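Side-chain contacts in putative NADH-depentdent flavin oxidoreductase (Cupriavidus metallidurans, PDB 5OCS), which probably acts as an Old Yellow Enzyme-type ene-reductase, using FMN to pass hydride from a nicotinamide cofactor to a substrate: residues D[109-114]-D[118-123]; D[213-218]-D[252-257]; D[333-338]-D[345-350]. All blocks are in the same frame, centred on the assembly; numbering follows the deposited sequence.

Contact 1 of 3, residues D[109-114]-D[118-123]; sequences SSEAPW and GQIRPD
Over one face of the E111 carboxylate lies the end of I120: CD1 stands 3.6 Å from E111 CD, and I120 CG1 is 3.6 Å from E111 OE2, so both carbons rest above the plane rather than at its rim. The side chains of E111 and I120 pass each other at about a right angle. The polar end of E111 also forms a salt bridge through OE2 with R126. E111 arrives there because its chain folds at the second torsion (chi2 -74°), bringing the carboxylate back alongside the opposing segment. Two further flat groups have no partner across the two segments. The W114 ring has A112 CB over one face, offset toward the rim, and the R121 guanidinium is gripped at its edge by D123, with NE and NH2 each donating to a different carboxylate oxygen.

The backbones meet as a single antiparallel bridge of the non-hydrogen-bonded kind between S110 and Q119, whose CA atoms are 4.3 Å apart. The bonds lie beyond that pair: I120 N donates to S109 O at 2.7 Å, and E111 N to G118 O at 2.8 Å. Between them, S110 CA makes a CA-H...O contact with G118 O. This short bridge folds back part of the long loop that follows strand 96-102 of the TIM barrel; the S110 side chain is about 11 Å from that of C25, an FMN-binding residue.

S109 adds a side-chain bond. With OG anti to the backbone N (chi1 -173°), the hydroxyl donates to I120 O over 2.8 Å and also bonds to W128 N. S109 O and I120 O, both acceptors, lie 3.3 Å apart, each with its own donor. At the far end, P113 packs on F368 and W114 on K349, both of the second subunit.

Contact 2 of 3, residues D[213-218]-D[252-257]; sequences EVFDAV and HELKAR
R257 and F215 carry most of this contact, with D216 as the polar partner of R257. R257 NH1 donates to D216 OD2 over 2.8 Å, but at 138° the bond is bent. The guanidinium and carboxylate planes are only 9° apart, and the acceptor is met on its syn side. NE and NH2 turn to E253, one helical turn earlier, and both meet its OE1. D216, R257 and E253 therefore form one salt-bridge network, and the arginine's rotation is set by acceptors at two of its edges. The aliphatic part joins in as well: R257 CD comes within 3.4 Å of D216 OD1.

F215, whose CG is anti to the backbone N (chi1 170°), extends its ring between the two helices. L254 CD2 lies over one face, toward the rim, in a CH-pi contact 4.0 Å from the F215 ring centroid. At the ring edge, near its plane, R257 O is 3.5 Å from F215 CE2. Helices 204-221 and 244-256 are the neighbouring outer helices that bracket strand 228-233 in the TIM barrel, and F215 and L254 both pack on M230 of that strand, the F215 ring touching V228 too. L212, also on helix 204-221, touches L254, E253 and R257.

R257 is the first residue to leave helical backbone angles, and its carbonyl oxygen is bound by a water that donates to R257 O at 2.7 Å and to D216 OD1 at 2.8 Å.

Contact 3 of 3, residues D[333-338]-D[345-350]; sequences WPWHAA and VNAPKQ
W335 and V345 meet through torsions that turn each toward the other. In W335, CG is anti to the carbonyl carbon (chi1 -59°), and a chi2 of only 9° nearly eclipses CD1 with CA, which swings the five-membered ring past the helix backbone toward the incoming loop. In V345, CG1 is anti to the carbonyl carbon and CG2 sits between the backbone N and the carbonyl carbon (chi1 -85°), so the two methyls point to different parts of the helix.

CG2 takes the indole, 3.7 Å from W335 CD1, the two side chains crossing at about a right angle. CG1 reaches the helix itself, 3.7 Å from P334 O and 3.9 Å from A338 CB. Farther along the loop, A347 CB lies 3.6 Å from W335 CZ2 and 3.8 Å from W335 CE2. P348 CD then touches the rim of the indole near its plane, 4.1 Å from CZ2. One long tryptophan thus spans three loop residues, from its pyrrole side to its benzene side.

Helix 333-341 is the last helix of the chain, and the segment after it passes across the helix beside W335 as the start of the C-terminal tail. Backbone bonds tie V345 to L362 and K364, so residues 362-364 lie beside V345 as well, and F363 meets W335 edge-to-face. The contact also borders the second subunit: W335 packs on L328 and P348 on W37, and Q350 NE2 bonds to S28 OG, the partners all of the second subunit.

Across these two segments the side chains meet through carbon contacts alone, and P334 O is already bonded to A338 N, so attachment of the tail here rests on shape and apolar burial rather than on polar pairing.

Overall arrangement
The three contacts follow one another along the chain without overlap and do not touch: their centres are about 32 Å (1 and 2), 38 Å (1 and 3) and 35 Å (2 and 3) apart. Contact 1 lies in the loop after the third barrel strand, 96-102; contact 2 joins the outer helices on either side of the fifth strand, 228-233, in sequence; contact 3 joins the last helix to the tail. Contacts 2 and 3 occupy opposite sides of the chain's centre. Contacts 1 and 3 both touch the second subunit, so loop and tail lie at the dimer interface, W114 of one chain packing on K349 of the other, while contact 2 belongs to the barrel wall.

Contact 1 of 3, residues D[109-114]-D[118-123]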
loop_
_atom_site.group_PDB
_atom_site.type_symbol
_atom_site.label_atom_id
_atom_site.label_comp_id
_atom_site.label_asym_id
_atom_site.label_seq_id
_atom_site.Cartn_x
_atom_site.Cartn_y
_atom_site.Cartn_z
ATOM N N SER D 109 -16.949 23.720 4.186
ATOM C CA SER D 109 -17.844 23.400 5.280
ATOM C C SER D 109 -18.860 22.359 4.832
ATOM O O SER D 109 -20.083 22.526 5.032
ATOM C CB SER D 109 -18.523 24.689 5.800
ATOM O OG SER D 109 -19.271 24.413 6.958
ATOM N N SER D 110 -18.368 21.306 4.162
ATOM C CA SER D 110 -19.212 20.221 3.661
ATOM C C SER D 110 -18.815 18.870 4.289
ATOM O O SER D 110 -17.764 18.722 4.912
ATOM C CB SER D 110 -19.100 20.115 2.160
ATOM O OG SER D 110 -19.567 21.307 1.554
ATOM N N GLU D 111 -19.697 17.896 4.130
ATOM C CA GLU D 111 -19.483 16.547 4.665
ATOM C C GLU D 111 -18.626 15.769 3.688
ATOM O O GLU D 111 -18.599 16.075 2.490
ATOM C CB GLU D 111 -20.826 15.812 4.850
ATOM C CG GLU D 111 -21.757 16.429 5.878
ATOM C CD GLU D 111 -21.334 16.203 7.339
ATOM O OE1 GLU D 111 -20.193 15.789 7.645
ATOM O OE2 GLU D 111 -22.126 16.509 8.239
ATOM N N ALA D 112 -17.922 14.771 4.205
ATOM C CA ALA D 112 -17.195 13.805 3.394
ATOM C C ALA D 112 -18.158 12.929 2.573
ATOM O O ALA D 112 -19.370 12.885 2.866
ATOM C CB ALA D 112 -16.293 12.965 4.299
ATOM N N PRO D 113 -17.660 12.274 1.494
ATOM C CA PRO D 113 -18.587 11.536 0.582
ATOM C C PRO D 113 -19.434 10.491 1.299
ATOM O O PRO D 113 -20.635 10.400 1.069
ATOM C CB PRO D 113 -17.631 10.871 -0.416
ATOM C CG PRO D 113 -16.430 11.786 -0.452
ATOM C CD PRO D 113 -16.287 12.319 0.955
ATOM N N TRP D 114 -18.810 9.709 2.174
ATOM C CA TRP D 114 -19.538 8.673 2.932
ATOM C C TRP D 114 -20.567 9.244 3.910
ATOM O O TRP D 114 -21.451 8.503 4.354
ATOM C CB TRP D 114 -18.609 7.695 3.666
ATOM C CG TRP D 114 -17.447 8.339 4.377
ATOM C CD1 TRP D 114 -17.406 8.834 5.657
ATOM C CD2 TRP D 114 -16.152 8.560 3.823
ATOM N NE1 TRP D 114 -16.177 9.370 5.909
ATOM C CE2 TRP D 114 -15.385 9.213 4.801
ATOM C CE3 TRP D 114 -15.576 8.315 2.563
ATOM C CZ2 TRP D 114 -14.048 9.576 4.581
ATOM C CZ3 TRP D 114 -14.281 8.672 2.344
ATOM C CH2 TRP D 114 -13.512 9.281 3.355
ATOM N N GLY D 118 -23.078 16.797 1.990
ATOM C CA GLY D 118 -23.919 18.000 2.159
ATOM C C GLY D 118 -23.228 19.144 2.860
ATOM O O GLY D 118 -22.191 18.963 3.494
ATOM N N GLN D 119 -23.777 20.348 2.703
ATOM C CA GLN D 119 -23.307 21.486 3.438
ATOM C C GLN D 119 -23.585 21.328 4.920
ATOM O O GLN D 119 -24.675 20.892 5.309
ATOM C CB GLN D 119 -23.979 22.772 2.955
ATOM C CG GLN D 119 -23.267 24.034 3.395
ATOM C CD GLN D 119 -24.020 25.313 3.040
ATOM O OE1 GLN D 119 -25.206 25.494 3.408
ATOM N NE2 GLN D 119 -23.336 26.218 2.360
ATOM N N ILE D 120 -22.593 21.687 5.736
ATOM C CA ILE D 120 -22.739 21.854 7.161
ATOM C C ILE D 120 -22.921 23.355 7.383
ATOM O O ILE D 120 -22.054 24.165 7.035
ATOM C CB ILE D 120 -21.517 21.336 7.953
ATOM C CG1 ILE D 120 -21.111 19.922 7.472
ATOM C CG2 ILE D 120 -21.838 21.329 9.451
ATOM C CD1 ILE D 120 -19.803 19.400 8.062
ATOM N N ARG D 121 -24.047 23.745 7.981
ATOM C CA ARG D 121 -24.327 25.181 8.157
ATOM C C ARG D 121 -23.335 25.801 9.146
ATOM O O ARG D 121 -22.865 25.109 10.053
ATOM C CB ARG D 121 -25.762 25.416 8.690
ATOM C CG ARG D 121 -26.902 24.890 7.825
ATOM C CD ARG D 121 -28.254 25.139 8.521
ATOM N NE ARG D 121 -28.244 26.450 9.182
ATOM C CZ ARG D 121 -28.659 27.612 8.654
ATOM N NH1 ARG D 121 -29.236 27.685 7.450
ATOM N NH2 ARG D 121 -28.549 28.723 9.377
ATOM N N PRO D 122 -23.057 27.119 9.036
ATOM C CA PRO D 122 -22.159 27.757 10.009
ATOM C C PRO D 122 -22.536 27.548 11.488
ATOM O O PRO D 122 -21.641 27.453 12.338
ATOM C CB PRO D 122 -22.222 29.238 9.631
ATOM C CG PRO D 122 -22.628 29.246 8.210
ATOM C CD PRO D 122 -23.545 28.081 8.037
ATOM N N ASP D 123 -23.840 27.452 11.759
ATOM C CA ASP D 123 -24.386 27.277 13.130
ATOM C C ASP D 123 -24.561 25.823 13.618
ATOM O O ASP D 123 -25.020 25.603 14.744
ATOM C CB ASP D 123 -25.727 28.037 13.267
ATOM C CG ASP D 123 -26.833 27.512 12.329
ATOM O OD1 ASP D 123 -26.801 26.347 11.875
ATOM O OD2 ASP D 123 -27.771 28.283 12.047
#

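Contact 2 of 3, residues D[213-218]-D[252-257]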
loop_
_atom_site.group_PDB
_atom_site.type_symbol
_atom_site.label_atom_id
_atom_site.label_comp_id
_atom_site.label_asym_id
_atom_site.label_seq_id
_atom_site.Cartn_x
_atom_site.Cartn_y
_atom_site.Cartn_z
ATOM N N GLU D 213 -3.199 36.396 -9.357
ATOM C CA GLU D 213 -2.519 36.984 -8.161
ATOM C C GLU D 213 -2.043 35.887 -7.214
ATOM O O GLU D 213 -0.928 35.926 -6.677
ATOM C CB GLU D 213 -3.400 37.945 -7.387
ATOM C CG GLU D 213 -3.609 39.263 -8.140
ATOM C CD GLU D 213 -4.614 40.153 -7.503
ATOM O OE1 GLU D 213 -5.213 39.741 -6.482
ATOM O OE2 GLU D 213 -4.804 41.285 -8.019
ATOM N N VAL D 214 -2.910 34.900 -7.011
ATOM C CA VAL D 214 -2.584 33.808 -6.083
ATOM C C VAL D 214 -1.437 33.016 -6.653
ATOM O O VAL D 214 -0.434 32.755 -5.925
ATOM C CB VAL D 214 -3.801 32.901 -5.807
ATOM C CG1 VAL D 214 -3.423 31.694 -4.937
ATOM C CG2 VAL D 214 -4.851 33.715 -5.101
ATOM N N PHE D 215 -1.553 32.626 -7.932
ATOM C CA PHE D 215 -0.481 31.896 -8.592
ATOM C C PHE D 215 0.831 32.679 -8.472
ATOM O O PHE D 215 1.877 32.104 -8.122
ATOM C CB PHE D 215 -0.751 31.638 -10.068
ATOM C CG PHE D 215 0.430 31.106 -10.777
ATOM C CD1 PHE D 215 0.700 29.747 -10.767
ATOM C CD2 PHE D 215 1.322 31.967 -11.388
ATOM C CE1 PHE D 215 1.837 29.263 -11.347
ATOM C CE2 PHE D 215 2.464 31.485 -11.975
ATOM C CZ PHE D 215 2.719 30.123 -11.963
ATOM N N ASP D 216 0.791 33.973 -8.793
ATOM C CA ASP D 216 2.016 34.810 -8.696
ATOM C C ASP D 216 2.596 34.839 -7.319
ATOM O O ASP D 216 3.808 34.737 -7.164
ATOM C CB ASP D 216 1.738 36.269 -9.146
ATOM C CG ASP D 216 1.555 36.384 -10.654
ATOM O OD1 ASP D 216 1.977 35.464 -11.392
ATOM O OD2 ASP D 216 1.004 37.428 -11.098
ATOM N N ALA D 217 1.747 34.949 -6.311
ATOM C CA ALA D 217 2.225 34.983 -4.955
ATOM C C ALA D 217 2.886 33.684 -4.524
ATOM O O ALA D 217 3.923 33.709 -3.844
ATOM C CB ALA D 217 1.111 35.353 -4.011
ATOM N N VAL D 218 2.297 32.560 -4.937
ATOM C CA VAL D 218 2.876 31.242 -4.690
ATOM C C VAL D 218 4.202 31.069 -5.414
ATOM O O VAL D 218 5.186 30.565 -4.839
ATOM C CB VAL D 218 1.890 30.127 -5.086
ATOM C CG1 VAL D 218 2.598 28.768 -5.139
ATOM C CG2 VAL D 218 0.716 30.099 -4.092
ATOM N N HIS D 252 -2.138 30.614 -21.396
ATOM C CA HIS D 252 -1.152 31.600 -21.935
ATOM C C HIS D 252 -0.598 32.505 -20.826
ATOM O O HIS D 252 0.620 32.764 -20.755
ATOM C CB HIS D 252 -1.729 32.485 -23.094
ATOM C CG HIS D 252 -1.876 31.777 -24.414
ATOM N ND1 HIS D 252 -0.805 31.304 -25.137
ATOM C CD2 HIS D 252 -2.972 31.504 -25.156
ATOM C CE1 HIS D 252 -1.234 30.748 -26.254
ATOM N NE2 HIS D 252 -2.548 30.840 -26.282
ATOM N N GLU D 253 -1.471 33.017 -19.967
ATOM C CA GLU D 253 -1.025 33.839 -18.857
ATOM C C GLU D 253 -0.142 33.084 -17.898
ATOM O O GLU D 253 0.882 33.618 -17.467
ATOM C CB GLU D 253 -2.174 34.453 -18.106
ATOM C CG GLU D 253 -2.802 35.637 -18.809
ATOM C CD GLU D 253 -1.841 36.807 -18.944
ATOM O OE1 GLU D 253 -0.977 37.038 -18.076
ATOM O OE2 GLU D 253 -1.933 37.474 -19.969
ATOM N N LEU D 254 -0.520 31.838 -17.598
ATOM C CA LEU D 254 0.306 31.000 -16.709
ATOM C C LEU D 254 1.720 30.835 -17.278
ATOM O O LEU D 254 2.708 31.006 -16.564
ATOM C CB LEU D 254 -0.347 29.631 -16.505
ATOM C CG LEU D 254 -1.605 29.712 -15.640
ATOM C CD1 LEU D 254 -2.442 28.453 -15.762
ATOM C CD2 LEU D 254 -1.225 29.943 -14.202
ATOM N N LYS D 255 1.802 30.550 -18.566
ATOM C CA LYS D 255 3.103 30.422 -19.226
ATOM C C LYS D 255 3.943 31.698 -19.125
ATOM O O LYS D 255 5.124 31.646 -18.785
ATOM C CB LYS D 255 2.924 30.017 -20.673
ATOM C CG LYS D 255 4.232 29.845 -21.412
ATOM C CD LYS D 255 4.045 29.115 -22.709
ATOM C CE LYS D 255 5.372 29.002 -23.462
ATOM N NZ LYS D 255 5.233 27.935 -24.489
ATOM N N ALA D 256 3.334 32.845 -19.384
ATOM C CA ALA D 256 4.035 34.135 -19.305
ATOM C C ALA D 256 4.452 34.478 -17.884
ATOM O O ALA D 256 5.439 35.185 -17.668
ATOM C CB ALA D 256 3.139 35.251 -19.837
ATOM N N ARG D 257 3.733 33.958 -16.895
ATOM C CA ARG D 257 4.070 34.195 -15.519
ATOM C C ARG D 257 4.945 33.091 -14.901
ATOM O O ARG D 257 5.116 33.067 -13.724
ATOM C CB ARG D 257 2.790 34.405 -14.714
ATOM C CG ARG D 257 2.103 35.735 -15.076
ATOM C CD ARG D 257 0.697 35.794 -14.553
ATOM N NE ARG D 257 -0.104 36.833 -15.222
ATOM C CZ ARG D 257 -0.737 37.837 -14.616
ATOM N NH1 ARG D 257 -0.700 38.000 -13.301
ATOM N NH2 ARG D 257 -1.450 38.687 -15.348
HETATM O O HOH W 1 4.658 34.820 -11.699
#

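Contact 3 of 3, residues D[333-338]-D[345-350]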
loop_
_atom_site.group_PDB
_atom_site.type_symbol
_atom_site.label_atom_id
_atom_site.label_comp_id
_atom_site.label_asym_id
_atom_site.label_seq_id
_atom_site.Cartn_x
_atom_site.Cartn_y
_atom_site.Cartn_z
ATOM N N TRP D 333 -0.637 0.052 -10.325
ATOM C CA TRP D 333 -0.961 0.347 -11.720
ATOM C C TRP D 333 0.263 0.611 -12.613
ATOM O O TRP D 333 0.348 0.035 -13.735
ATOM C CB TRP D 333 -1.965 1.517 -11.823
ATOM C CG TRP D 333 -2.569 1.680 -13.213
ATOM C CD1 TRP D 333 -3.735 1.159 -13.637
ATOM C CD2 TRP D 333 -2.008 2.389 -14.334
ATOM N NE1 TRP D 333 -3.959 1.482 -14.952
ATOM C CE2 TRP D 333 -2.923 2.248 -15.406
ATOM C CE3 TRP D 333 -0.844 3.153 -14.525
ATOM C CZ2 TRP D 333 -2.711 2.820 -16.656
ATOM C CZ3 TRP D 333 -0.621 3.729 -15.791
ATOM C CH2 TRP D 333 -1.566 3.542 -16.834
ATOM N N PRO D 334 1.246 1.394 -12.141
ATOM C CA PRO D 334 2.388 1.632 -13.027
ATOM C C PRO D 334 3.215 0.372 -13.240
ATOM O O PRO D 334 3.738 0.162 -14.350
ATOM C CB PRO D 334 3.191 2.743 -12.329
ATOM C CG PRO D 334 2.198 3.369 -11.336
ATOM C CD PRO D 334 1.319 2.230 -10.919
ATOM N N TRP D 335 3.311 -0.511 -12.238
ATOM C CA TRP D 335 3.985 -1.808 -12.508
ATOM C C TRP D 335 3.257 -2.635 -13.620
ATOM O O TRP D 335 3.867 -3.200 -14.563
ATOM C CB TRP D 335 4.004 -2.685 -11.284
ATOM C CG TRP D 335 4.684 -2.158 -10.063
ATOM C CD1 TRP D 335 5.171 -0.908 -9.830
ATOM C CD2 TRP D 335 4.872 -2.905 -8.857
ATOM N NE1 TRP D 335 5.708 -0.847 -8.556
ATOM C CE2 TRP D 335 5.547 -2.073 -7.954
ATOM C CE3 TRP D 335 4.577 -4.227 -8.486
ATOM C CZ2 TRP D 335 5.886 -2.508 -6.658
ATOM C CZ3 TRP D 335 4.911 -4.648 -7.222
ATOM C CH2 TRP D 335 5.563 -3.787 -6.325
ATOM N N HIS D 336 1.940 -2.681 -13.496
ATOM C CA HIS D 336 1.080 -3.447 -14.404
ATOM C C HIS D 336 1.108 -2.848 -15.789
ATOM O O HIS D 336 1.196 -3.628 -16.775
ATOM C CB HIS D 336 -0.299 -3.587 -13.833
ATOM C CG HIS D 336 -0.297 -4.275 -12.518
ATOM N ND1 HIS D 336 -1.253 -4.050 -11.553
ATOM C CD2 HIS D 336 0.618 -5.104 -11.965
ATOM C CE1 HIS D 336 -0.971 -4.782 -10.485
ATOM N NE2 HIS D 336 0.159 -5.442 -10.719
ATOM N N ALA D 337 1.161 -1.510 -15.857
ATOM C CA ALA D 337 1.319 -0.832 -17.142
ATOM C C ALA D 337 2.678 -1.104 -17.815
ATOM O O ALA D 337 2.769 -1.340 -19.058
ATOM C CB ALA D 337 1.047 0.675 -17.032
ATOM N N ALA D 338 3.736 -1.055 -17.016
ATOM C CA ALA D 338 5.072 -1.313 -17.499
ATOM C C ALA D 338 5.171 -2.735 -18.041
ATOM O O ALA D 338 5.762 -2.932 -19.143
ATOM C CB ALA D 338 6.092 -1.087 -16.394
ATOM N N VAL D 345 10.146 -0.278 -14.000
ATOM C CA VAL D 345 9.716 0.665 -12.990
ATOM C C VAL D 345 10.626 0.512 -11.787
ATOM O O VAL D 345 11.221 -0.542 -11.596
ATOM C CB VAL D 345 8.282 0.420 -12.467
ATOM C CG1 VAL D 345 7.228 1.076 -13.353
ATOM C CG2 VAL D 345 8.017 -1.078 -12.249
ATOM N N ASN D 346 10.697 1.568 -10.991
ATOM C CA ASN D 346 11.308 1.515 -9.669
ATOM C C ASN D 346 10.343 0.915 -8.690
ATOM O O ASN D 346 9.256 1.438 -8.515
ATOM C CB ASN D 346 11.573 2.916 -9.165
ATOM C CG ASN D 346 12.719 3.537 -9.835
ATOM O OD1 ASN D 346 13.848 3.197 -9.551
ATOM N ND2 ASN D 346 12.448 4.466 -10.748
ATOM N N ALA D 347 10.729 -0.192 -8.080
ATOM C CA ALA D 347 9.916 -0.822 -7.066
ATOM C C ALA D 347 10.838 -0.986 -5.842
ATOM O O ALA D 347 12.047 -1.147 -5.981
ATOM C CB ALA D 347 9.365 -2.176 -7.526
ATOM N N PRO D 348 10.239 -0.914 -4.649
ATOM C CA PRO D 348 11.059 -1.111 -3.467
ATOM C C PRO D 348 11.633 -2.521 -3.454
ATOM O O PRO D 348 10.921 -3.483 -3.803
ATOM C CB PRO D 348 10.062 -0.922 -2.322
ATOM C CG PRO D 348 8.739 -1.159 -2.891
ATOM C CD PRO D 348 8.822 -0.758 -4.319
ATOM N N LYS D 349 12.881 -2.638 -3.001
ATOM C CA LYS D 349 13.573 -3.937 -2.933
ATOM C C LYS D 349 12.792 -4.981 -2.169
ATOM O O LYS D 349 12.922 -6.171 -2.433
ATOM C CB LYS D 349 14.962 -3.767 -2.291
ATOM C CG LYS D 349 14.938 -3.210 -0.851
ATOM C CD LYS D 349 16.266 -2.584 -0.395
ATOM C CE LYS D 349 16.082 -1.837 0.912
ATOM N NZ LYS D 349 17.320 -1.115 1.291
ATOM N N GLN D 350 12.026 -4.554 -1.155
ATOM C CA GLN D 350 11.232 -5.504 -0.350
ATOM C C GLN D 350 10.216 -6.307 -1.184
ATOM O O GLN D 350 9.744 -7.383 -0.759
ATOM C CB GLN D 350 10.460 -4.817 0.767
ATOM C CG GLN D 350 11.271 -4.156 1.867
ATOM C CD GLN D 350 11.787 -2.735 1.551
ATOM O OE1 GLN D 350 11.773 -2.257 0.399
ATOM N NE2 GLN D 350 12.342 -2.089 2.570
#